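Local coordinates for protein putative invasin (Yersinia pseudotuberculosis IP 31758, PDB 5N40) that probably serves as a bacterial adhesin, linking Ig-like domains to a C-type lectin-like domain that may mediate attachment of the bacterium to host cells, at residues Ser160-Ile166 / Val188-Ile194; Gly195-Leu200 / Asn211-Phe216; Met143-Gln147 / Tyr171-Thr175; Thr215-Ser221 / Trp230-Ala234. The protein carries 1 engineered substitution. All coordinates share one frame; numbering follows the deposited sequence.

Contact 1. Residues Ser160-Ile166 / Val188-Ile194; sequences SSGVVQI and VTDPNGI
Q165 and T189 make a regular antiparallel hydrogen-bonded pair at the end of strand 183-189, in the second Ig-like domain; beyond it the two chains become loops joined by single bonds and water. Q165 N to T189 O is 2.8 Å and nearly straight at 167°, and T189 N answers to Q165 O. I166 and V188 form a non-hydrogen-bonded pair facing the interior of the sandwich, where V188 CG1 meets V164 CG1 at 3.5 Å. On the face carrying Q165 and T189, T189 OG1 lies close beside Q165 CB, and the Q165 chain crosses the P191 ring at about a right angle, CG over CD at 3.7 Å. From there Q165 bends back at chi2 (-69°) and delivers NE2 to V163 O of its own segment, 3.0 Å away; that oxygen lies in the amide plane, while the nitrogen stands above the carbonyl plane. N170 takes a further bond from NE2. G162 N reaches N192 O, within the type I turn D190-G193, in a weak bond; just past the turn, I194 N donates to S161 OG at 3.1 Å. A water bridges the loops, donating to V163 O and D190 OD1 and accepting from N192 N. With Q165 NE2, that water and a second one that also binds N192 ND2, V163 O collects three donors. The chemistry implies a seam whose apolar side, V164, I166 and V188, turns to the core, and whose loops meet largely through water held between V163 O, the D190 carboxylate and N192 N.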
loop_
_atom_site.group_PDB
_atom_site.type_symbol
_atom_site.label_atom_id
_atom_site.label_comp_id
_atom_site.label_asym_id
_atom_site.label_seq_id
_atom_site.Cartn_x
_atom_site.Cartn_y
_atom_site.Cartn_z
ATOM N N SER A 160 -16.428 2.607 -0.655
ATOM C CA SER A 160 -16.904 1.983 0.575
ATOM C C SER A 160 -16.044 0.808 1.028
ATOM O O SER A 160 -16.463 0.052 1.912
ATOM C CB SER A 160 -18.357 1.533 0.404
ATOM O OG SER A 160 -18.512 0.729 -0.746
ATOM N N SER A 161 -14.856 0.638 0.462
ATOM C CA SER A 161 -13.928 -0.381 0.913
ATOM C C SER A 161 -13.065 0.159 2.055
ATOM O O SER A 161 -12.947 1.368 2.264
ATOM C CB SER A 161 -13.044 -0.851 -0.239
ATOM O OG SER A 161 -12.396 -2.064 0.097
ATOM N N GLY A 162 -12.450 -0.762 2.787
ATOM C CA GLY A 162 -11.608 -0.393 3.907
ATOM C C GLY A 162 -10.323 0.288 3.470
ATOM O O GLY A 162 -9.942 0.292 2.299
ATOM N N VAL A 163 -9.637 0.874 4.449
ATOM C CA VAL A 163 -8.373 1.566 4.194
ATOM C C VAL A 163 -7.258 0.532 4.081
ATOM O O VAL A 163 -7.073 -0.300 4.978
ATOM C CB VAL A 163 -8.078 2.586 5.307
ATOM C CG1 VAL A 163 -6.765 3.334 5.047
ATOM C CG2 VAL A 163 -9.224 3.566 5.447
ATOM N N VAL A 164 -6.512 0.579 2.971
ATOM C CA VAL A 164 -5.380 -0.324 2.786
ATOM C C VAL A 164 -4.322 -0.045 3.845
ATOM O O VAL A 164 -4.076 1.107 4.228
ATOM C CB VAL A 164 -4.810 -0.180 1.363
ATOM C CG1 VAL A 164 -3.451 -0.868 1.228
ATOM C CG2 VAL A 164 -5.776 -0.768 0.350
ATOM N N GLN A 165 -3.685 -1.111 4.319
ATOM C CA GLN A 165 -2.752 -1.053 5.433
ATOM C C GLN A 165 -1.330 -1.228 4.927
ATOM O O GLN A 165 -1.067 -2.064 4.057
ATOM C CB GLN A 165 -3.062 -2.141 6.472
ATOM C CG GLN A 165 -4.455 -2.069 7.064
ATOM C CD GLN A 165 -4.653 -0.865 7.963
ATOM O OE1 GLN A 165 -4.077 -0.788 9.047
ATOM N NE2 GLN A 165 -5.483 0.075 7.523
ATOM N N ILE A 166 -0.419 -0.436 5.483
ATOM C CA ILE A 166 1.012 -0.590 5.275
ATOM C C ILE A 166 1.643 -0.741 6.651
ATOM O O ILE A 166 1.418 0.091 7.536
ATOM C CB ILE A 166 1.604 0.600 4.494
ATOM C CG1 ILE A 166 0.927 0.716 3.117
ATOM C CG2 ILE A 166 3.110 0.441 4.340
ATOM C CD1 ILE A 166 1.372 1.905 2.262
ATOM N N VAL A 188 1.940 -4.828 2.627
ATOM C CA VAL A 188 0.639 -4.242 2.318
ATOM C C VAL A 188 -0.446 -5.282 2.565
ATOM O O VAL A 188 -0.355 -6.409 2.063
ATOM C CB VAL A 188 0.573 -3.748 0.865
ATOM C CG1 VAL A 188 -0.732 -2.997 0.622
ATOM C CG2 VAL A 188 1.772 -2.868 0.545
ATOM N N THR A 189 -1.494 -4.886 3.290
ATOM C CA THR A 189 -2.639 -5.745 3.574
ATOM C C THR A 189 -3.928 -4.947 3.410
ATOM O O THR A 189 -3.928 -3.715 3.430
ATOM C CB THR A 189 -2.587 -6.335 4.993
ATOM O OG1 THR A 189 -2.466 -5.274 5.947
ATOM C CG2 THR A 189 -1.425 -7.312 5.146
ATOM N N ASP A 190 -5.040 -5.669 3.282
ATOM C CA ASP A 190 -6.357 -5.057 3.078
ATOM C C ASP A 190 -7.385 -5.801 3.924
ATOM O O ASP A 190 -8.369 -6.338 3.411
ATOM C CB ASP A 190 -6.728 -5.070 1.595
ATOM C CG ASP A 190 -7.841 -4.094 1.247
ATOM O OD1 ASP A 190 -8.293 -3.333 2.136
ATOM O OD2 ASP A 190 -8.288 -4.103 0.074
ATOM N N PRO A 191 -7.186 -5.835 5.246
ATOM C CA PRO A 191 -8.074 -6.648 6.103
ATOM C C PRO A 191 -9.536 -6.229 6.059
ATOM O O PRO A 191 -10.413 -7.065 6.325
ATOM C CB PRO A 191 -7.475 -6.461 7.504
ATOM C CG PRO A 191 -6.691 -5.196 7.431
ATOM C CD PRO A 191 -6.158 -5.131 6.033
ATOM N N ASN A 192 -9.837 -4.974 5.729
ATOM C CA ASN A 192 -11.208 -4.495 5.628
ATOM C C ASN A 192 -11.626 -4.259 4.180
ATOM O O ASN A 192 -12.570 -3.504 3.924
ATOM C CB ASN A 192 -11.375 -3.219 6.453
ATOM C CG ASN A 192 -11.063 -3.441 7.922
ATOM O OD1 ASN A 192 -11.733 -4.223 8.593
ATOM N ND2 ASN A 192 -10.039 -2.762 8.424
ATOM N N GLY A 193 -10.952 -4.900 3.229
ATOM C CA GLY A 193 -11.306 -4.728 1.835
ATOM C C GLY A 193 -12.586 -5.454 1.464
ATOM O O GLY A 193 -13.014 -6.402 2.121
ATOM N N ILE A 194 -13.219 -4.988 0.385
ATOM C CA ILE A 194 -14.412 -5.645 -0.133
ATOM C C ILE A 194 -14.191 -6.201 -1.543
ATOM O O ILE A 194 -15.146 -6.549 -2.224
ATOM C CB ILE A 194 -15.636 -4.708 -0.074
ATOM C CG1 ILE A 194 -15.482 -3.490 -0.997
ATOM C CG2 ILE A 194 -15.866 -4.267 1.373
ATOM C CD1 ILE A 194 -16.734 -2.620 -1.064
HETATM O O HOH W 1 -9.795 -1.582 0.390
HETATM O O HOH W 2 -8.453 -2.729 4.837
HETATM O O HOH W 3 -8.606 -0.738 7.682
HETATM O O HOH W 4 0.193 -4.241 6.445
#

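Contact 2. Residues Gly195-Leu200 / Asn211-Phe216; sequences GVQTTL and NTNVTF
T199 and N213 have nearly matching first torsions, with OG1 of the threonine (chi1 -59°) and CG of the asparagine (chi1 -70°) each opposite its own carbonyl carbon. The two side chains therefore lie next to each other, pointing the same way, and T199 OG1 donates to N213 OD1 over a very short 2.5 Å. Q197 instead stretches out from its strand, which carries its amide onto that of N213: the planes are 11° apart, a stack of two flat groups, with OE1 to ND2 at 3.6 Å. On its way Q197 CG brushes T215 OG1 at 3.3 Å, and a water joins that hydroxyl to Q197 NE2. These four residues share one face of the hairpin made by strands 197-204 and 209-217. T198, L200, T212 and V214 occupy the other, where L200 CD1 meets V214 CG2 at 4.1 Å and strand 123-131 of the opposing sheet packs against L200 and V214. The backbone ladder is regular: T198 and V214 exchange bonds in both directions, the N-to-O distance from T198 N to V214 O being 2.7 Å, and L200 and T212 do the same. Toward G195 the pairing weakens. F216 N to V196 O has lengthened to 3.4 Å, and a water takes over, accepting from V196 N and donating to F216 O at 2.8 Å. The hairpin is thus two-sided in its chemistry, largely apolar toward the opposing sheet, with L200 and V214 beside the threonines T198 and T212, and, on the reverse, a row of amides and hydroxyls that hold one another in place across the strands.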
loop_
_atom_site.group_PDB
_atom_site.type_symbol
_atom_site.label_atom_id
_atom_site.label_comp_id
_atom_site.label_asym_id
_atom_site.label_seq_id
_atom_site.Cartn_x
_atom_site.Cartn_y
_atom_site.Cartn_z
ATOM N N GLY A 195 -12.933 -6.311 -1.980
ATOM C CA GLY A 195 -12.615 -6.900 -3.271
ATOM C C GLY A 195 -12.273 -5.878 -4.334
ATOM O O GLY A 195 -12.884 -5.852 -5.410
ATOM N N VAL A 196 -11.282 -5.037 -4.053
ATOM C CA VAL A 196 -10.988 -3.898 -4.908
ATOM C C VAL A 196 -9.514 -3.886 -5.299
ATOM O O VAL A 196 -8.649 -4.457 -4.628
ATOM C CB VAL A 196 -11.377 -2.558 -4.236
ATOM C CG1 VAL A 196 -12.876 -2.499 -4.021
ATOM C CG2 VAL A 196 -10.660 -2.377 -2.910
ATOM N N GLN A 197 -9.251 -3.206 -6.415
ATOM C CA GLN A 197 -7.908 -2.890 -6.876
ATOM C C GLN A 197 -7.596 -1.465 -6.441
ATOM O O GLN A 197 -8.302 -0.529 -6.831
ATOM C CB GLN A 197 -7.816 -3.023 -8.395
ATOM C CG GLN A 197 -6.490 -2.617 -9.004
ATOM C CD GLN A 197 -6.597 -2.346 -10.490
ATOM O OE1 GLN A 197 -6.739 -1.193 -10.922
ATOM N NE2 GLN A 197 -6.509 -3.396 -11.284
ATOM N N THR A 198 -6.558 -1.310 -5.627
ATOM C CA THR A 198 -6.177 -0.018 -5.078
ATOM C C THR A 198 -4.887 0.444 -5.738
ATOM O O THR A 198 -3.910 -0.307 -5.800
ATOM C CB THR A 198 -5.997 -0.100 -3.562
ATOM O OG1 THR A 198 -7.215 -0.565 -2.963
ATOM C CG2 THR A 198 -5.630 1.274 -2.979
ATOM N N THR A 199 -4.885 1.680 -6.224
ATOM C CA THR A 199 -3.674 2.280 -6.765
ATOM C C THR A 199 -2.983 3.031 -5.637
ATOM O O THR A 199 -3.532 3.998 -5.097
ATOM C CB THR A 199 -3.995 3.218 -7.925
ATOM O OG1 THR A 199 -4.673 2.493 -8.957
ATOM C CG2 THR A 199 -2.711 3.824 -8.483
ATOM N N LEU A 200 -1.796 2.573 -5.269
ATOM C CA LEU A 200 -0.962 3.239 -4.278
ATOM C C LEU A 200 0.105 4.065 -4.979
ATOM O O LEU A 200 0.793 3.562 -5.872
ATOM C CB LEU A 200 -0.293 2.225 -3.354
ATOM C CG LEU A 200 -1.224 1.525 -2.360
ATOM C CD1 LEU A 200 -0.482 0.446 -1.604
ATOM C CD2 LEU A 200 -1.821 2.538 -1.382
ATOM N N ASN A 211 3.348 4.992 -9.344
ATOM C CA ASN A 211 2.148 4.269 -8.929
ATOM C C ASN A 211 2.309 2.767 -9.116
ATOM O O ASN A 211 3.040 2.305 -9.997
ATOM C CB ASN A 211 0.918 4.694 -9.742
ATOM C CG ASN A 211 0.513 6.129 -9.504
ATOM O OD1 ASN A 211 0.747 6.684 -8.439
ATOM N ND2 ASN A 211 -0.125 6.731 -10.500
ATOM N N THR A 212 1.571 2.007 -8.307
ATOM C CA THR A 212 1.422 0.575 -8.526
ATOM C C THR A 212 0.052 0.152 -8.017
ATOM O O THR A 212 -0.504 0.773 -7.109
ATOM C CB THR A 212 2.528 -0.234 -7.824
ATOM O OG1 THR A 212 2.689 -1.506 -8.464
ATOM C CG2 THR A 212 2.213 -0.447 -6.337
ATOM N N ASN A 213 -0.486 -0.913 -8.604
ATOM C CA ASN A 213 -1.793 -1.425 -8.225
ATOM C C ASN A 213 -1.646 -2.648 -7.335
ATOM O O ASN A 213 -0.792 -3.508 -7.575
ATOM C CB ASN A 213 -2.621 -1.789 -9.459
ATOM C CG ASN A 213 -3.071 -0.576 -10.237
ATOM O OD1 ASN A 213 -3.294 0.491 -9.670
ATOM N ND2 ASN A 213 -3.208 -0.732 -11.545
ATOM N N VAL A 214 -2.473 -2.711 -6.298
ATOM C CA VAL A 214 -2.586 -3.892 -5.456
ATOM C C VAL A 214 -4.053 -4.291 -5.386
ATOM O O VAL A 214 -4.940 -3.441 -5.248
ATOM C CB VAL A 214 -2.000 -3.654 -4.047
ATOM C CG1 VAL A 214 -0.485 -3.427 -4.142
ATOM C CG2 VAL A 214 -2.695 -2.479 -3.361
ATOM N N THR A 215 -4.308 -5.590 -5.500
ATOM C CA THR A 215 -5.658 -6.126 -5.490
ATOM C C THR A 215 -5.731 -7.198 -4.416
ATOM O O THR A 215 -4.861 -8.068 -4.353
ATOM C CB THR A 215 -6.025 -6.701 -6.861
ATOM O OG1 THR A 215 -5.959 -5.658 -7.840
ATOM C CG2 THR A 215 -7.427 -7.310 -6.857
ATOM N N PHE A 216 -6.751 -7.120 -3.568
ATOM C CA PHE A 216 -6.978 -8.112 -2.523
ATOM C C PHE A 216 -8.359 -8.709 -2.730
ATOM O O PHE A 216 -9.372 -8.010 -2.613
ATOM C CB PHE A 216 -6.833 -7.500 -1.127
ATOM C CG PHE A 216 -5.424 -7.081 -0.791
ATOM C CD1 PHE A 216 -4.936 -5.825 -1.157
ATOM C CD2 PHE A 216 -4.576 -7.942 -0.124
ATOM C CE1 PHE A 216 -3.637 -5.447 -0.831
ATOM C CE2 PHE A 216 -3.285 -7.577 0.185
ATOM C CZ PHE A 216 -2.812 -6.319 -0.164
HETATM O O HOH W 5 -10.154 -5.686 -1.355
HETATM O O HOH W 6 -6.198 -6.218 -10.441
#

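Contact 3. Residues Met143-Gln147 / Tyr171-Thr175; sequences MTFEQ and YDAFT
F145 and F174 meet edge to face, the F145 rim directed at the F174 ring with centroids 5.2 Å apart and planes at 68°. CD2 and CE2 lead: F145 CE2 stands over the F174 face toward the rim, 3.6 Å from F174 CE1. F174 can present that face because its CG swings opposite the backbone N (chi1 179°), reaching from the loop to F145, with L184 and V186 around it. Y171 behaves differently. Its CG sits between the backbone N and carbonyl carbon (chi1 65°), which carries the ring obliquely across the strand, so that F145 O comes to the ring edge, 3.5 Å from Y171 CD1, while Q147 covers one face. There Q147 CB makes a CH-pi contact 4.0 Å from the Y171 centroid, and the backbone Q147 N also lies over that face, 3.4 Å from Y171 CE1. Direct polar links are replaced by water: one molecule accepts from F145 N at 2.9 Å and lies beside the carbonyls of Y171 and F174, and another joins Q147 O to the Y171 hydroxyl. I166 packs against F145, Y171 and F174, and L125 and V127 touch F145. Residues 171-173 form a short 3-10 turn between strands 169-170 and 176-177. Aromatics on a connection between the two sheets that pack against strand 142-151 fit an Ig-like beta sandwich, with F145 in its core.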
loop_
_atom_site.group_PDB
_atom_site.type_symbol
_atom_site.label_atom_id
_atom_site.label_comp_id
_atom_site.label_asym_id
_atom_site.label_seq_id
_atom_site.Cartn_x
_atom_site.Cartn_y
_atom_site.Cartn_z
ATOM N N MET A 143 9.965 8.744 2.127
ATOM C CA MET A 143 8.904 8.211 1.283
ATOM C C MET A 143 7.569 8.266 2.010
ATOM O O MET A 143 7.505 8.064 3.227
ATOM C CB MET A 143 9.205 6.761 0.886
ATOM C CG MET A 143 8.607 6.337 -0.451
ATOM S SD MET A 143 9.360 7.146 -1.879
ATOM C CE MET A 143 11.070 6.639 -1.721
ATOM N N THR A 144 6.500 8.532 1.255
ATOM C CA THR A 144 5.133 8.409 1.751
ATOM C C THR A 144 4.314 7.628 0.730
ATOM O O THR A 144 4.727 7.436 -0.417
ATOM C CB THR A 144 4.465 9.765 2.005
ATOM O OG1 THR A 144 4.310 10.452 0.764
ATOM C CG2 THR A 144 5.279 10.614 2.976
ATOM N N PHE A 145 3.138 7.178 1.157
ATOM C CA PHE A 145 2.216 6.452 0.295
ATOM C C PHE A 145 0.834 7.087 0.346
ATOM O O PHE A 145 0.382 7.550 1.396
ATOM C CB PHE A 145 2.104 4.972 0.695
ATOM C CG PHE A 145 3.378 4.210 0.525
ATOM C CD1 PHE A 145 3.729 3.690 -0.711
ATOM C CD2 PHE A 145 4.237 4.026 1.590
ATOM C CE1 PHE A 145 4.903 2.994 -0.876
ATOM C CE2 PHE A 145 5.415 3.323 1.428
ATOM C CZ PHE A 145 5.749 2.814 0.185
ATOM N N GLU A 146 0.155 7.061 -0.798
ATOM C CA GLU A 146 -1.174 7.645 -0.930
ATOM C C GLU A 146 -2.040 6.773 -1.824
ATOM O O GLU A 146 -1.625 6.404 -2.927
ATOM C CB GLU A 146 -1.084 9.063 -1.508
ATOM C CG GLU A 146 -2.399 9.815 -1.493
ATOM C CD GLU A 146 -2.259 11.251 -1.955
ATOM O OE1 GLU A 146 -1.239 11.581 -2.594
ATOM O OE2 GLU A 146 -3.177 12.046 -1.678
ATOM N N GLN A 147 -3.240 6.442 -1.349
ATOM C CA GLN A 147 -4.237 5.811 -2.205
ATOM C C GLN A 147 -4.779 6.846 -3.182
ATOM O O GLN A 147 -5.277 7.891 -2.760
ATOM C CB GLN A 147 -5.360 5.217 -1.351
ATOM C CG GLN A 147 -6.530 4.644 -2.148
ATOM C CD GLN A 147 -7.610 5.669 -2.462
ATOM O OE1 GLN A 147 -7.767 6.098 -3.608
ATOM N NE2 GLN A 147 -8.381 6.044 -1.445
ATOM N N TYR A 171 -2.383 3.542 5.451
ATOM C CA TYR A 171 -1.298 3.925 4.548
ATOM C C TYR A 171 -0.813 5.348 4.821
ATOM O O TYR A 171 0.384 5.632 4.700
ATOM C CB TYR A 171 -1.744 3.782 3.087
ATOM C CG TYR A 171 -2.859 4.722 2.706
ATOM C CD1 TYR A 171 -2.597 6.039 2.333
ATOM C CD2 TYR A 171 -4.182 4.307 2.732
ATOM C CE1 TYR A 171 -3.612 6.900 2.006
ATOM C CE2 TYR A 171 -5.207 5.167 2.395
ATOM C CZ TYR A 171 -4.916 6.464 2.040
ATOM O OH TYR A 171 -5.947 7.319 1.718
ATOM N N ASP A 172 -1.718 6.256 5.194
ATOM C CA ASP A 172 -1.344 7.656 5.377
ATOM C C ASP A 172 -0.586 7.908 6.671
ATOM O O ASP A 172 -0.127 9.037 6.887
ATOM C CB ASP A 172 -2.578 8.570 5.310
ATOM C CG ASP A 172 -3.703 8.154 6.256
ATOM O OD1 ASP A 172 -3.488 7.323 7.173
ATOM O OD2 ASP A 172 -4.820 8.687 6.062
ATOM N N ALA A 173 -0.418 6.895 7.516
ATOM C CA ALA A 173 0.420 7.014 8.699
ATOM C C ALA A 173 1.860 6.602 8.442
ATOM O O ALA A 173 2.715 6.822 9.310
ATOM C CB ALA A 173 -0.155 6.166 9.843
ATOM N N PHE A 174 2.156 6.016 7.281
ATOM C CA PHE A 174 3.492 5.491 7.046
ATOM C C PHE A 174 4.504 6.617 6.843
ATOM O O PHE A 174 4.255 7.585 6.123
ATOM C CB PHE A 174 3.517 4.561 5.829
ATOM C CG PHE A 174 4.888 4.023 5.535
ATOM C CD1 PHE A 174 5.787 4.751 4.767
ATOM C CD2 PHE A 174 5.298 2.820 6.073
ATOM C CE1 PHE A 174 7.056 4.275 4.529
ATOM C CE2 PHE A 174 6.572 2.340 5.836
ATOM C CZ PHE A 174 7.450 3.069 5.062
ATOM N N THR A 175 5.655 6.476 7.493
ATOM C CA THR A 175 6.851 7.230 7.162
ATOM C C THR A 175 8.012 6.250 7.103
ATOM O O THR A 175 8.015 5.237 7.800
ATOM C CB THR A 175 7.155 8.340 8.184
ATOM O OG1 THR A 175 7.358 7.767 9.485
ATOM C CG2 THR A 175 6.015 9.334 8.242
HETATM O O HOH W 7 2.352 7.565 3.919
HETATM O O HOH W 8 -6.056 8.950 -0.236
#

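Contact 4. Residues Thr215-Ser221 / Trp230-Ala234; sequences TFNVITS and WGNMA
W230 receives the methyl of T215 on one face of its indole: T215 CG2 stands 3.8 Å from the centroid of the five-membered ring, a CH-pi contact. The W230 carbonyl, close by, accepts V218 N at 2.9 Å, in the carbonyl plane and on a lone pair. One step along, N232 N donates to V218 O from above the carbonyl plane, at 3.1 Å, and M233 N reaches S221 O at 3.0 Å. Between these bonds G231 CA lies 3.1 Å from S221 O and 3.0 Å from V218 O, both CA-H...O contacts. The type I beta turn from V218 to S221 brings both acceptor carbonyls to the same short loop. M233, extended to SD and then bent at chi3 (-61°), brings CE to T220 O at 3.2 Å. Farther out, N217 is held through its amide by R116 and N118 on strand 116-118, S221 OG binds E265, and M233 packs against W305. The backbone of W230 is also bonded to G195. Main-chain bonds thus carry this junction, joining the end of strand 209-217 to the segment 230-234 that leads on into the adhesion domain, consistent with a fairly fixed connection between the two.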
loop_
_atom_site.group_PDB
_atom_site.type_symbol
_atom_site.label_atom_id
_atom_site.label_comp_id
_atom_site.label_asym_id
_atom_site.label_seq_id
_atom_site.Cartn_x
_atom_site.Cartn_y
_atom_site.Cartn_z
ATOM N N THR A 215 -4.308 -5.590 -5.500
ATOM C CA THR A 215 -5.658 -6.126 -5.490
ATOM C C THR A 215 -5.731 -7.198 -4.416
ATOM O O THR A 215 -4.861 -8.068 -4.353
ATOM C CB THR A 215 -6.025 -6.701 -6.861
ATOM O OG1 THR A 215 -5.959 -5.658 -7.840
ATOM C CG2 THR A 215 -7.427 -7.310 -6.857
ATOM N N PHE A 216 -6.751 -7.120 -3.568
ATOM C CA PHE A 216 -6.978 -8.112 -2.523
ATOM C C PHE A 216 -8.359 -8.709 -2.730
ATOM O O PHE A 216 -9.372 -8.010 -2.613
ATOM C CB PHE A 216 -6.833 -7.500 -1.127
ATOM C CG PHE A 216 -5.424 -7.081 -0.791
ATOM C CD1 PHE A 216 -4.936 -5.825 -1.157
ATOM C CD2 PHE A 216 -4.576 -7.942 -0.124
ATOM C CE1 PHE A 216 -3.637 -5.447 -0.831
ATOM C CE2 PHE A 216 -3.285 -7.577 0.185
ATOM C CZ PHE A 216 -2.812 -6.319 -0.164
ATOM N N ASN A 217 -8.389 -10.002 -3.040
ATOM C CA ASN A 217 -9.634 -10.685 -3.353
ATOM C C ASN A 217 -10.497 -10.865 -2.117
ATOM O O ASN A 217 -10.002 -11.196 -1.038
ATOM C CB ASN A 217 -9.342 -12.058 -3.945
ATOM C CG ASN A 217 -8.559 -11.989 -5.221
ATOM O OD1 ASN A 217 -8.814 -11.140 -6.075
ATOM N ND2 ASN A 217 -7.604 -12.909 -5.380
ATOM N N VAL A 218 -11.800 -10.675 -2.296
ATOM C CA VAL A 218 -12.796 -10.939 -1.262
ATOM C C VAL A 218 -13.369 -12.338 -1.480
ATOM O O VAL A 218 -13.568 -12.772 -2.622
ATOM C CB VAL A 218 -13.898 -9.862 -1.287
ATOM C CG1 VAL A 218 -14.793 -10.020 -2.519
ATOM C CG2 VAL A 218 -14.699 -9.896 0.004
ATOM N N ILE A 219 -13.651 -13.051 -0.386
ATOM C CA ILE A 219 -14.015 -14.457 -0.532
ATOM C C ILE A 219 -15.391 -14.597 -1.173
ATOM O O ILE A 219 -15.677 -15.608 -1.828
ATOM C CB ILE A 219 -13.925 -15.162 0.835
ATOM C CG1 ILE A 219 -14.015 -16.690 0.685
ATOM C CG2 ILE A 219 -15.008 -14.655 1.784
ATOM C CD1 ILE A 219 -12.821 -17.324 -0.035
ATOM N N THR A 220 -16.245 -13.587 -1.037
ATOM C CA THR A 220 -17.646 -13.680 -1.420
ATOM C C THR A 220 -17.902 -13.331 -2.878
ATOM O O THR A 220 -19.067 -13.232 -3.280
ATOM C CB THR A 220 -18.506 -12.793 -0.512
ATOM O OG1 THR A 220 -17.922 -11.491 -0.366
ATOM C CG2 THR A 220 -18.668 -13.433 0.854
ATOM N N SER A 221 -16.850 -13.159 -3.683
ATOM C CA SER A 221 -16.989 -12.962 -5.112
ATOM C C SER A 221 -16.253 -14.062 -5.868
ATOM O O SER A 221 -15.149 -14.455 -5.473
ATOM C CB SER A 221 -16.427 -11.597 -5.545
ATOM O OG SER A 221 -17.306 -10.549 -5.193
ATOM N N TRP A 230 -13.317 -8.170 -7.180
ATOM C CA TRP A 230 -12.195 -9.102 -7.265
ATOM C C TRP A 230 -12.323 -10.130 -6.145
ATOM O O TRP A 230 -12.313 -9.761 -4.966
ATOM C CB TRP A 230 -10.872 -8.354 -7.146
ATOM C CG TRP A 230 -10.632 -7.345 -8.217
ATOM C CD1 TRP A 230 -10.928 -6.009 -8.179
ATOM C CD2 TRP A 230 -10.018 -7.585 -9.483
ATOM N NE1 TRP A 230 -10.539 -5.409 -9.352
ATOM C CE2 TRP A 230 -9.978 -6.355 -10.170
ATOM C CE3 TRP A 230 -9.506 -8.727 -10.109
ATOM C CZ2 TRP A 230 -9.447 -6.237 -11.450
ATOM C CZ3 TRP A 230 -8.975 -8.606 -11.376
ATOM C CH2 TRP A 230 -8.951 -7.372 -12.035
ATOM N N GLY A 231 -12.414 -11.421 -6.499
ATOM C CA GLY A 231 -12.754 -12.440 -5.524
ATOM C C GLY A 231 -11.971 -13.729 -5.703
ATOM O O GLY A 231 -11.301 -13.940 -6.715
ATOM N N ASN A 232 -12.075 -14.598 -4.688
ATOM C CA ASN A 232 -11.475 -15.932 -4.737
ATOM C C ASN A 232 -12.420 -16.973 -4.154
ATOM O O ASN A 232 -11.992 -17.895 -3.456
ATOM C CB ASN A 232 -10.141 -15.975 -3.989
ATOM C CG ASN A 232 -10.305 -15.773 -2.497
ATOM O OD1 ASN A 232 -11.081 -14.921 -2.061
ATOM N ND2 ASN A 232 -9.580 -16.559 -1.700
ATOM N N MET A 233 -13.712 -16.851 -4.445
ATOM C CA MET A 233 -14.690 -17.796 -3.922
ATOM C C MET A 233 -14.314 -19.218 -4.327
ATOM O O MET A 233 -13.807 -19.452 -5.424
ATOM C CB MET A 233 -16.083 -17.448 -4.448
ATOM C CG MET A 233 -17.202 -18.350 -3.962
ATOM S SD MET A 233 -18.776 -17.955 -4.735
ATOM C CE MET A 233 -18.953 -16.258 -4.174
ATOM N N ALA A 234 -14.560 -20.171 -3.427
ATOM C CA ALA A 234 -14.334 -21.578 -3.750
ATOM C C ALA A 234 -15.133 -21.973 -4.986
ATOM O O ALA A 234 -16.351 -21.778 -5.044
ATOM C CB ALA A 234 -14.731 -22.467 -2.574
#

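All four contacts lie in or at the end of the second Ig-like domain. Contact 1 belongs to the sheet holding strands 183-189 and 165-166, contact 2 to the facing sheet, and contact 3 ties strand 142-151 of that facing sheet to a loop passing between the two. Along the chain, contacts 1 and 3 alternate segments; contacts 2 and 4 follow in series and share T215 and F216. Contacts 1 and 2, with centres 10 Å apart, touch through F216 packing on V188 and D190; the centres of contacts 3 and 4 are 25 Å apart and their nearest atoms about 10 Å. The set runs from sandwich core to adhesion-domain junction, with strand 209-217 joining contact 2 to contact 4.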